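Local coordinates for protein Pgp2 (Campylobacter jejuni subsp. jejuni, PDB 6XJ6) that probably acts as a peptidoglycan LD-carboxypeptidase that determines helical cell shape, using a pocket on its accessory NTF2-like domain to bind peptidoglycan, at residues Ser19-Asp24 with Asp235-Pro240; Pro75-Leu81 with Lys155-Glu161; Thr248-Phe254 with Lys269-Ile275. Where two conformers were deposited one is given. Residue numbers count along the deposited sequence, not the author numbering.

Interaction 1 of 3, residues Ser19-Asp24 with Asp235-Pro240; sequences SLGYYD and DINISP
Two main-chain hydrogen bonds hold this contact: Y22 N to I238 O and I238 N to Y22 O, both 2.9 Å, making Y22–I238 an antiparallel hydrogen-bonded pair with CA atoms 5.3 Å apart. A further bond runs from the main-chain D24 N to the side-chain N237 OD1 at 3.2 Å. The hydroxyl of Y23 (chi1 m) folds back to donate to L20 O (OH–O 2.7 Å) and meets S239 OG at 2.8 Å from OH, tying the turn at 19–21 to the strand. Waters link the 24/235 end: one takes D235 N (2.9 Å) and donates to D24 OD2 (2.9 Å), another donates to D24 OD2 (2.6 Å) and D235 OD1 (2.7 Å), bridging two carboxylates. Segment 19–24 thus adds a short, weakly bonded strand about 22–23 to the edge of the antiparallel sheet of the NTF2-like domain, the two chain directions 167° apart. G21 (phi/psi 121/167) sits with CA 3.1 Å from I238 O; a CB there would clash with that oxygen and with the Y23 hydroxyl. I238 O also lies over one face of the Y23 ring, while Y44 meets that ring edge-to-face. The P240 ring packs on the turn (CD 3.6 Å from both L20 C and G21 N); on the face opposite Y23 and N237, Y22 (chi1 t) and I238 (chi1 m) both touch L177 of helix 170–188.

Interaction 2 of 3, residues Pro75-Leu81 with Lys155-Glu161; sequences PVGFYEL and KVFVMTE
At the apolar centre F78 (chi1 t) and F157 (chi1 m) meet obliquely, ring centroids 5.3 Å apart and planes at 37°, with F78 CZ 3.4 Å from F157 CB. M159, extended (ttt), passes beside the F78 ring: M159 CB is 3.8 Å from F78 CD1, and M159 SD lies 5.5 Å from the F78 centroid at the ring edge, a Met-aromatic contact. On the other face V158 packs against Y79 (CB–CB 4.0 Å); V158 CG2 meets L81 CB (3.7 Å), and L81 CB also meets V156 CG1 (3.8 Å). Strands 77–80 and 156–161 run antiparallel, 157° between directions and 4.2 Å between axes. G77–T160 and Y79–V158 are hydrogen-bonded pairs (G77 N–T160 O 3.0, T160 N–G77 O 2.9, Y79 N–V158 O 2.7, V158 N–Y79 O 2.8 Å); F78–M159 and E80–F157 are non-hydrogen-bonded. L81 N to V156 O (3.0 Å) extends the pairing. At phi/psi 148/-157, G77 takes a conformation in which a CB would jam against V76 O. At the polar edge, E80 OE1 forms a 3.3 Å salt bridge with K155 NZ, reinforced by a shared water; further waters join L81 O to V156 N and P75 O to T160 OG1. This is the edge of the mixed sheet in the YkuD-family catalytic domain: 77–80 is outermost, 156–161 lies between it and strand 27–33, pairing antiparallel with the first and parallel with the second, Y79 OH bonds D106, and F78, F157 and M159 face the NTF2-like strand 232–240.

Interaction 3 of 3, residues Thr248-Phe254 with Lys269-Ile275; sequences TMYRISF and KILYVKI
Segments of the hairpin strands 249–260 and 263–275 pair antiparallel here, axes 4.6 Å apart at closest and directions at 167°, in regular register. Three hydrogen-bonded pairs satisfy each other in both directions: Y250–V273 (N to O 2.9 Å both ways), I252–L271 (I252 N–L271 O 2.8, L271 N–I252 O 2.7 Å) and F254–K269 (F254 N–K269 O 3.1, K269 N–F254 O 2.9 Å). At the open end I275 N bonds T248 O (2.9 Å), and a water takes T248 N (2.7 Å) and donates to I275 O (2.8 Å). The residues between them turn their backbone outward: M249, R251 and S253 bond Y241, S239 and N237, while I270 and Y272 bond Q287 and L284, so both strands are interior in the NTF2-like sheet. K269 CB sits over the F254 ring (chi1 p), 3.6 Å from its centroid; R251 CG makes an off-centre CH-pi contact with the Y272 ring, 4.1 Å from its centroid. A water spans R251 NH1 (3.1 Å) and Y272 OH (2.6 Å). Y250 OH hydrogen-bonds Q172, and K274 NZ salt-bridges D200. K269 and R251 thus lend aliphatic stems to rings while their charged ends pair beyond the hairpin, K269 with E286, R251 weakly with E80.

In the fold
Interactions 1 and 3 share one sheet: strand 232–240 lies between the end strand at 22–23 and strand 249–260, through S239 O to R251 N (2.8 Å) and N237 N to S253 O (2.9 Å). Interaction 2 belongs to the catalytic-domain sheet and abuts both, making part of the interdomain seam. F78 CZ reaches S239 OG (3.2 Å) and Y23 OH (3.4 Å); F157 CE1 approaches R251 NH2 (3.1 Å), and E80 OE2 makes a long, weak ion pair with R251 NH1 (3.4 Å). Interaction 2 is the one near the predicted active site: P75 and C136 side chains are about 8 Å apart, those of L81 and H119 about 9 Å.

Interaction 1 of 3, residues Ser19-Asp24 with Asp235-Pro240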
loop_
_atom_site.group_PDB
_atom_site.type_symbol
_atom_site.label_atom_id
_atom_site.label_comp_id
_atom_site.label_asym_id
_atom_site.label_seq_id
_atom_site.Cartn_x
_atom_site.Cartn_y
_atom_site.Cartn_z
ATOM N N SER A 19 0.664 -14.452 0.419
ATOM C CA SER A 19 -0.696 -14.087 0.024
ATOM C C SER A 19 -1.084 -12.683 0.479
ATOM O O SER A 19 -1.937 -12.046 -0.154
ATOM C CB SER A 19 -1.686 -15.122 0.566
ATOM O OG SER A 19 -1.688 -15.147 1.982
ATOM N N LEU A 20 -0.509 -12.195 1.579
ATOM C CA LEU A 20 -0.744 -10.826 2.026
ATOM C C LEU A 20 0.426 -9.908 1.709
ATOM O O LEU A 20 0.487 -8.788 2.234
ATOM C CB LEU A 20 -1.055 -10.792 3.520
ATOM C CG LEU A 20 -2.291 -11.586 3.938
ATOM C CD1 LEU A 20 -2.491 -11.506 5.444
ATOM C CD2 LEU A 20 -3.542 -11.114 3.197
ATOM N N GLY A 21 1.332 -10.349 0.850
ATOM C CA GLY A 21 2.510 -9.595 0.476
ATOM C C GLY A 21 3.791 -10.350 0.789
ATOM O O GLY A 21 3.810 -11.341 1.517
ATOM N N TYR A 22 4.873 -9.831 0.218
ATOM C CA TYR A 22 6.227 -10.341 0.405
ATOM C C TYR A 22 7.033 -9.196 1.002
ATOM O O TYR A 22 7.168 -8.140 0.374
ATOM C CB TYR A 22 6.778 -10.766 -0.956
ATOM C CG TYR A 22 8.155 -11.394 -1.005
ATOM C CD1 TYR A 22 8.535 -12.392 -0.121
ATOM C CD2 TYR A 22 9.058 -11.018 -1.990
ATOM C CE1 TYR A 22 9.790 -12.973 -0.201
ATOM C CE2 TYR A 22 10.311 -11.592 -2.081
ATOM C CZ TYR A 22 10.673 -12.569 -1.185
ATOM O OH TYR A 22 11.927 -13.140 -1.275
ATOM N N TYR A 23 7.532 -9.387 2.221
ATOM C CA TYR A 23 8.119 -8.316 3.013
ATOM C C TYR A 23 9.558 -8.642 3.387
ATOM O O TYR A 23 9.888 -9.779 3.743
ATOM C CB TYR A 23 7.287 -8.075 4.278
ATOM C CG TYR A 23 5.867 -7.724 3.930
ATOM C CD1 TYR A 23 5.523 -6.421 3.624
ATOM C CD2 TYR A 23 4.876 -8.703 3.845
ATOM C CE1 TYR A 23 4.245 -6.089 3.268
ATOM C CE2 TYR A 23 3.577 -8.371 3.487
ATOM C CZ TYR A 23 3.276 -7.057 3.193
ATOM O OH TYR A 23 2.003 -6.675 2.823
ATOM N N ASP A 24 10.408 -7.619 3.351
ATOM C CA ASP A 24 11.817 -7.830 3.651
ATOM C C ASP A 24 12.045 -8.158 5.121
ATOM O O ASP A 24 12.980 -8.896 5.448
ATOM C CB ASP A 24 12.623 -6.600 3.249
ATOM C CG ASP A 24 14.108 -6.822 3.384
ATOM O OD1 ASP A 24 14.671 -7.591 2.582
ATOM O OD2 ASP A 24 14.703 -6.234 4.296
ATOM N N ASP A 235 15.036 -3.008 1.604
ATOM C CA ASP A 235 13.801 -3.032 2.388
ATOM C C ASP A 235 12.567 -3.074 1.484
ATOM O O ASP A 235 11.617 -2.311 1.651
ATOM C CB ASP A 235 13.744 -1.850 3.361
ATOM C CG ASP A 235 12.657 -2.003 4.418
ATOM O OD1 ASP A 235 12.288 -3.150 4.748
ATOM O OD2 ASP A 235 12.170 -0.969 4.921
ATOM N N ILE A 236 12.577 -3.983 0.516
ATOM C CA ILE A 236 11.495 -4.045 -0.463
ATOM C C ILE A 236 10.296 -4.766 0.132
ATOM O O ILE A 236 10.407 -5.903 0.612
ATOM C CB ILE A 236 11.960 -4.727 -1.755
ATOM C CG1 ILE A 236 13.117 -3.944 -2.382
ATOM C CG2 ILE A 236 10.800 -4.815 -2.754
ATOM C CD1 ILE A 236 13.838 -4.721 -3.468
ATOM N N ASN A 237 9.140 -4.098 0.092
ATOM C CA ASN A 237 7.863 -4.671 0.490
ATOM C C ASN A 237 6.921 -4.578 -0.696
ATOM O O ASN A 237 6.726 -3.489 -1.246
ATOM C CB ASN A 237 7.238 -3.882 1.636
ATOM C CG ASN A 237 8.040 -3.952 2.911
ATOM O OD1 ASN A 237 8.646 -4.980 3.218
ATOM N ND2 ASN A 237 8.024 -2.870 3.682
ATOM N N ILE A 238 6.357 -5.713 -1.088
ATOM C CA ILE A 238 5.392 -5.774 -2.176
ATOM C C ILE A 238 4.091 -6.303 -1.604
ATOM O O ILE A 238 4.081 -7.336 -0.923
ATOM C CB ILE A 238 5.907 -6.639 -3.339
ATOM C CG1 ILE A 238 7.131 -5.956 -3.952
ATOM C CG2 ILE A 238 4.817 -6.860 -4.383
ATOM C CD1 ILE A 238 7.727 -6.676 -5.122
ATOM N N SER A 239 2.999 -5.580 -1.860
ATOM C CA SER A 239 1.730 -5.916 -1.250
ATOM C C SER A 239 0.593 -5.891 -2.260
ATOM O O SER A 239 0.544 -5.006 -3.122
ATOM C CB SER A 239 1.414 -4.887 -0.161
ATOM O OG SER A 239 2.481 -4.776 0.765
ATOM N N PRO A 240 -0.365 -6.807 -2.144
ATOM C CA PRO A 240 -1.543 -6.748 -3.009
ATOM C C PRO A 240 -2.395 -5.542 -2.647
ATOM O O PRO A 240 -2.472 -5.147 -1.484
ATOM C CB PRO A 240 -2.273 -8.061 -2.690
ATOM C CG PRO A 240 -1.901 -8.352 -1.291
ATOM C CD PRO A 240 -0.472 -7.894 -1.150
HETATM O O HOH W 1 14.700 -5.999 0.155
HETATM O O HOH W 2 16.827 -4.955 2.723
HETATM O O HOH W 3 14.185 -4.467 6.085
HETATM O O HOH W 4 12.418 -7.904 0.246
#

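Interaction 2 of 3, residues Pro75-Leu81 with Lys155-Glu161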
loop_
_atom_site.group_PDB
_atom_site.type_symbol
_atom_site.label_atom_id
_atom_site.label_comp_id
_atom_site.label_asym_id
_atom_site.label_seq_id
_atom_site.Cartn_x
_atom_site.Cartn_y
_atom_site.Cartn_z
ATOM N N PRO A 75 -12.252 3.675 2.803
ATOM C CA PRO A 75 -11.422 3.444 1.616
ATOM C C PRO A 75 -10.992 1.994 1.451
ATOM O O PRO A 75 -10.700 1.280 2.416
ATOM C CB PRO A 75 -10.211 4.363 1.816
ATOM C CG PRO A 75 -10.240 4.803 3.206
ATOM C CD PRO A 75 -11.597 4.551 3.789
ATOM N N VAL A 76 -10.944 1.587 0.191
ATOM C CA VAL A 76 -10.462 0.283 -0.236
ATOM C C VAL A 76 -9.048 0.468 -0.767
ATOM O O VAL A 76 -8.784 1.394 -1.544
ATOM C CB VAL A 76 -11.396 -0.281 -1.319
ATOM C CG1 VAL A 76 -10.829 -1.531 -1.966
ATOM C CG2 VAL A 76 -12.773 -0.544 -0.723
ATOM N N GLY A 77 -8.130 -0.395 -0.343
ATOM C CA GLY A 77 -6.767 -0.320 -0.820
ATOM C C GLY A 77 -5.793 -0.783 0.241
ATOM O O GLY A 77 -6.151 -1.530 1.148
ATOM N N PHE A 78 -4.555 -0.311 0.100
ATOM C CA PHE A 78 -3.460 -0.689 0.982
ATOM C C PHE A 78 -2.852 0.577 1.561
ATOM O O PHE A 78 -2.438 1.470 0.810
ATOM C CB PHE A 78 -2.406 -1.508 0.228
ATOM C CG PHE A 78 -1.530 -2.332 1.121
ATOM C CD1 PHE A 78 -1.880 -3.631 1.450
ATOM C CD2 PHE A 78 -0.351 -1.816 1.622
ATOM C CE1 PHE A 78 -1.065 -4.396 2.263
ATOM C CE2 PHE A 78 0.463 -2.579 2.438
ATOM C CZ PHE A 78 0.097 -3.870 2.762
ATOM N N TYR A 79 -2.796 0.637 2.890
ATOM C CA TYR A 79 -2.417 1.811 3.658
ATOM C C TYR A 79 -1.463 1.383 4.767
ATOM O O TYR A 79 -1.073 0.214 4.872
ATOM C CB TYR A 79 -3.674 2.501 4.219
ATOM C CG TYR A 79 -4.583 2.996 3.128
ATOM C CD1 TYR A 79 -5.599 2.192 2.624
ATOM C CD2 TYR A 79 -4.398 4.248 2.569
ATOM C CE1 TYR A 79 -6.407 2.621 1.599
ATOM C CE2 TYR A 79 -5.211 4.695 1.545
ATOM C CZ TYR A 79 -6.209 3.876 1.060
ATOM O OH TYR A 79 -6.996 4.308 0.030
ATOM N N GLU A 80 -1.081 2.342 5.598
ATOM C CA GLU A 80 -0.299 2.082 6.791
ATOM C C GLU A 80 -1.066 2.573 8.008
ATOM O O GLU A 80 -1.944 3.437 7.907
ATOM C CB GLU A 80 1.066 2.763 6.713
ATOM C CG GLU A 80 1.843 2.358 5.495
ATOM C CD GLU A 80 3.046 3.217 5.287
ATOM O OE1 GLU A 80 3.985 3.099 6.098
ATOM O OE2 GLU A 80 3.035 4.030 4.333
ATOM N N LEU A 81 -0.724 2.003 9.160
ATOM C CA LEU A 81 -1.346 2.357 10.428
ATOM C C LEU A 81 -0.339 3.061 11.327
ATOM O O LEU A 81 0.792 2.588 11.499
ATOM C CB LEU A 81 -1.879 1.119 11.144
ATOM C CG LEU A 81 -2.895 1.416 12.246
ATOM C CD1 LEU A 81 -4.200 1.940 11.671
ATOM C CD2 LEU A 81 -3.137 0.158 13.061
ATOM N N LYS A 155 5.821 -2.573 12.507
ATOM C CA LYS A 155 5.460 -1.985 11.223
ATOM C C LYS A 155 4.130 -2.589 10.800
ATOM O O LYS A 155 4.037 -3.801 10.573
ATOM C CB LYS A 155 6.538 -2.298 10.189
ATOM C CG LYS A 155 6.290 -1.701 8.808
ATOM C CD LYS A 155 6.387 -0.184 8.821
ATOM C CE LYS A 155 6.401 0.389 7.409
ATOM N NZ LYS A 155 6.694 1.854 7.395
ATOM N N VAL A 156 3.098 -1.752 10.694
ATOM C CA VAL A 156 1.724 -2.211 10.549
ATOM C C VAL A 156 1.118 -1.623 9.285
ATOM O O VAL A 156 1.058 -0.394 9.120
ATOM C CB VAL A 156 0.869 -1.861 11.777
ATOM C CG1 VAL A 156 -0.524 -2.446 11.640
ATOM C CG2 VAL A 156 1.544 -2.389 13.041
ATOM N N PHE A 157 0.656 -2.500 8.407
ATOM C CA PHE A 157 -0.055 -2.115 7.203
ATOM C C PHE A 157 -1.548 -2.374 7.351
ATOM O O PHE A 157 -1.998 -3.156 8.198
ATOM C CB PHE A 157 0.500 -2.882 5.999
ATOM C CG PHE A 157 1.911 -2.536 5.684
ATOM C CD1 PHE A 157 2.236 -1.268 5.239
ATOM C CD2 PHE A 157 2.929 -3.463 5.842
ATOM C CE1 PHE A 157 3.540 -0.932 4.957
ATOM C CE2 PHE A 157 4.235 -3.132 5.552
ATOM C CZ PHE A 157 4.547 -1.870 5.117
ATOM N N VAL A 158 -2.315 -1.702 6.495
ATOM C CA VAL A 158 -3.768 -1.730 6.510
ATOM C C VAL A 158 -4.209 -2.137 5.115
ATOM O O VAL A 158 -3.910 -1.440 4.140
ATOM C CB VAL A 158 -4.337 -0.352 6.879
ATOM C CG1 VAL A 158 -5.850 -0.274 6.676
ATOM C CG2 VAL A 158 -3.956 -0.018 8.309
ATOM N N MET A 159 -4.907 -3.257 5.023
ATOM C CA MET A 159 -5.373 -3.798 3.758
ATOM C C MET A 159 -6.883 -3.919 3.882
ATOM O O MET A 159 -7.382 -4.694 4.699
ATOM C CB MET A 159 -4.712 -5.152 3.508
ATOM C CG MET A 159 -5.142 -5.833 2.237
ATOM S SD MET A 159 -4.168 -7.321 1.970
ATOM C CE MET A 159 -5.096 -8.079 0.646
ATOM N N THR A 160 -7.613 -3.119 3.109
ATOM C CA THR A 160 -9.063 -3.073 3.199
ATOM C C THR A 160 -9.681 -3.489 1.875
ATOM O O THR A 160 -9.432 -2.859 0.840
ATOM C CB THR A 160 -9.539 -1.693 3.626
ATOM O OG1 THR A 160 -8.918 -1.388 4.881
ATOM C CG2 THR A 160 -11.050 -1.668 3.781
ATOM N N GLU A 161 -10.467 -4.556 1.927
ATOM C CA GLU A 161 -11.199 -5.108 0.800
ATOM C C GLU A 161 -12.639 -4.621 0.822
ATOM O O GLU A 161 -13.225 -4.390 1.884
ATOM C CB GLU A 161 -11.241 -6.636 0.896
ATOM C CG GLU A 161 -9.898 -7.294 0.914
ATOM C CD GLU A 161 -9.965 -8.778 1.198
ATOM O OE1 GLU A 161 -10.882 -9.237 1.916
ATOM O OE2 GLU A 161 -9.071 -9.500 0.711
HETATM O O HOH W 5 -9.372 1.322 4.912
HETATM O O HOH W 6 4.275 2.371 8.471
HETATM O O HOH W 7 3.258 1.171 10.805
#

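Interaction 3 of 3, residues Thr248-Phe254 with Lys269-Ile275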
loop_
_atom_site.group_PDB
_atom_site.type_symbol
_atom_site.label_atom_id
_atom_site.label_comp_id
_atom_site.label_asym_id
_atom_site.label_seq_id
_atom_site.Cartn_x
_atom_site.Cartn_y
_atom_site.Cartn_z
ATOM N N THR A 248 -5.371 -5.939 -11.378
ATOM C CA THR A 248 -4.399 -6.608 -10.520
ATOM C C THR A 248 -3.382 -5.550 -10.139
ATOM O O THR A 248 -2.554 -5.150 -10.955
ATOM C CB THR A 248 -3.741 -7.768 -11.253
ATOM O OG1 THR A 248 -4.757 -8.646 -11.745
ATOM C CG2 THR A 248 -2.816 -8.531 -10.303
ATOM N N MET A 249 -3.476 -5.070 -8.908
ATOM C CA MET A 249 -2.684 -3.942 -8.449
ATOM C C MET A 249 -1.837 -4.352 -7.259
ATOM O O MET A 249 -2.209 -5.233 -6.473
ATOM C CB MET A 249 -3.576 -2.770 -8.059
ATOM C CG MET A 249 -4.293 -2.185 -9.241
ATOM S SD MET A 249 -5.397 -0.840 -8.802
ATOM C CE MET A 249 -4.250 0.315 -8.103
ATOM N N TYR A 250 -0.673 -3.714 -7.154
ATOM C CA TYR A 250 0.231 -3.936 -6.041
ATOM C C TYR A 250 0.843 -2.610 -5.632
ATOM O O TYR A 250 0.955 -1.677 -6.436
ATOM C CB TYR A 250 1.378 -4.877 -6.418
ATOM C CG TYR A 250 1.009 -6.340 -6.482
ATOM C CD1 TYR A 250 0.366 -6.868 -7.586
ATOM C CD2 TYR A 250 1.325 -7.197 -5.444
ATOM C CE1 TYR A 250 0.041 -8.235 -7.643
ATOM C CE2 TYR A 250 1.000 -8.536 -5.492
ATOM C CZ TYR A 250 0.360 -9.046 -6.589
ATOM O OH TYR A 250 0.056 -10.396 -6.631
ATOM N N ARG A 251 1.247 -2.549 -4.364
ATOM C CA ARG A 251 2.073 -1.471 -3.843
ATOM C C ARG A 251 3.480 -2.017 -3.654
ATOM O O ARG A 251 3.650 -3.112 -3.116
ATOM C CB ARG A 251 1.532 -0.961 -2.512
ATOM C CG ARG A 251 2.213 0.291 -2.058
ATOM C CD ARG A 251 1.808 0.668 -0.661
ATOM N NE ARG A 251 2.773 0.116 0.264
ATOM C CZ ARG A 251 3.182 0.698 1.383
ATOM N NH1 ARG A 251 2.692 1.869 1.766
ATOM N NH2 ARG A 251 4.085 0.086 2.129
ATOM N N ILE A 252 4.476 -1.269 -4.116
ATOM C CA ILE A 252 5.882 -1.642 -3.975
ATOM C C ILE A 252 6.568 -0.491 -3.264
ATOM O O ILE A 252 6.629 0.616 -3.801
ATOM C CB ILE A 252 6.551 -1.887 -5.337
ATOM C CG1 ILE A 252 5.769 -2.919 -6.155
ATOM C CG2 ILE A 252 8.004 -2.337 -5.121
ATOM C CD1 ILE A 252 6.290 -3.124 -7.560
ATOM N N SER A 253 7.093 -0.746 -2.071
ATOM C CA SER A 253 7.831 0.262 -1.330
ATOM C C SER A 253 9.244 -0.236 -1.077
ATOM O O SER A 253 9.488 -1.441 -0.960
ATOM C CB SER A 253 7.137 0.629 -0.009
ATOM O OG SER A 253 7.032 -0.477 0.863
ATOM N N PHE A 254 10.181 0.698 -1.013
ATOM C CA PHE A 254 11.579 0.339 -0.830
ATOM C C PHE A 254 12.358 1.598 -0.508
ATOM O O PHE A 254 11.880 2.715 -0.729
ATOM C CB PHE A 254 12.161 -0.349 -2.073
ATOM C CG PHE A 254 11.976 0.424 -3.353
ATOM C CD1 PHE A 254 12.968 1.259 -3.825
ATOM C CD2 PHE A 254 10.803 0.302 -4.086
ATOM C CE1 PHE A 254 12.800 1.961 -5.002
ATOM C CE2 PHE A 254 10.630 1.009 -5.263
ATOM C CZ PHE A 254 11.626 1.831 -5.720
ATOM N N LYS A 269 10.885 5.325 -1.377
ATOM C CA LYS A 269 10.200 5.227 -2.655
ATOM C C LYS A 269 8.948 4.376 -2.498
ATOM O O LYS A 269 8.941 3.386 -1.760
ATOM C CB LYS A 269 11.094 4.542 -3.691
ATOM C CG LYS A 269 12.340 5.322 -4.071
ATOM C CD LYS A 269 12.039 6.484 -4.995
ATOM C CE LYS A 269 11.535 6.031 -6.366
ATOM N NZ LYS A 269 11.223 7.202 -7.233
ATOM N N ILE A 270 7.894 4.749 -3.220
ATOM C CA ILE A 270 6.684 3.937 -3.305
ATOM C C ILE A 270 6.192 3.966 -4.741
ATOM O O ILE A 270 6.120 5.035 -5.357
ATOM C CB ILE A 270 5.554 4.414 -2.371
ATOM C CG1 ILE A 270 6.074 4.679 -0.954
ATOM C CG2 ILE A 270 4.443 3.373 -2.357
ATOM C CD1 ILE A 270 5.027 5.261 -0.011
ATOM N N LEU A 271 5.870 2.794 -5.276
ATOM C CA LEU A 271 5.192 2.661 -6.554
ATOM C C LEU A 271 3.840 2.008 -6.319
ATOM O O LEU A 271 3.739 1.018 -5.587
ATOM C CB LEU A 271 5.997 1.791 -7.524
ATOM C CG LEU A 271 7.433 2.214 -7.838
ATOM C CD1 LEU A 271 8.097 1.193 -8.743
ATOM C CD2 LEU A 271 7.471 3.586 -8.480
ATOM N N TYR A 272 2.808 2.565 -6.934
ATOM C CA TYR A 272 1.505 1.923 -7.041
ATOM C C TYR A 272 1.384 1.465 -8.484
ATOM O O TYR A 272 1.511 2.277 -9.400
ATOM C CB TYR A 272 0.387 2.901 -6.657
ATOM C CG TYR A 272 0.468 3.300 -5.197
ATOM C CD1 TYR A 272 1.310 4.322 -4.787
ATOM C CD2 TYR A 272 -0.243 2.611 -4.225
ATOM C CE1 TYR A 272 1.430 4.663 -3.459
ATOM C CE2 TYR A 272 -0.136 2.953 -2.882
ATOM C CZ TYR A 272 0.704 3.975 -2.509
ATOM O OH TYR A 272 0.832 4.308 -1.184
ATOM N N VAL A 273 1.191 0.162 -8.688
ATOM C CA VAL A 273 1.299 -0.425 -10.016
ATOM C C VAL A 273 0.118 -1.343 -10.294
ATOM O O VAL A 273 -0.555 -1.831 -9.388
ATOM C CB VAL A 273 2.626 -1.208 -10.198
ATOM C CG1 VAL A 273 3.825 -0.364 -9.779
ATOM C CG2 VAL A 273 2.609 -2.531 -9.423
ATOM N N LYS A 274 -0.121 -1.575 -11.577
ATOM C CA LYS A 274 -0.953 -2.677 -12.023
ATOM C C LYS A 274 -0.107 -3.607 -12.881
ATOM O O LYS A 274 0.982 -3.246 -13.336
ATOM C CB LYS A 274 -2.164 -2.185 -12.825
ATOM C CG LYS A 274 -1.807 -1.499 -14.125
ATOM C CD LYS A 274 -3.039 -1.020 -14.862
ATOM C CE LYS A 274 -2.645 -0.217 -16.076
ATOM N NZ LYS A 274 -3.818 0.388 -16.765
ATOM N N ILE A 275 -0.610 -4.819 -13.083
ATOM C CA ILE A 275 -0.035 -5.758 -14.037
ATOM C C ILE A 275 -0.921 -5.736 -15.271
ATOM O O ILE A 275 -2.120 -6.030 -15.186
ATOM C CB ILE A 275 0.063 -7.173 -13.451
ATOM C CG1 ILE A 275 0.985 -7.187 -12.234
ATOM C CG2 ILE A 275 0.585 -8.119 -14.501
ATOM C CD1 ILE A 275 1.003 -8.508 -11.501
HETATM O O HOH W 8 -4.580 -5.402 -13.939
HETATM O O HOH W 9 -0.107 2.991 0.914
#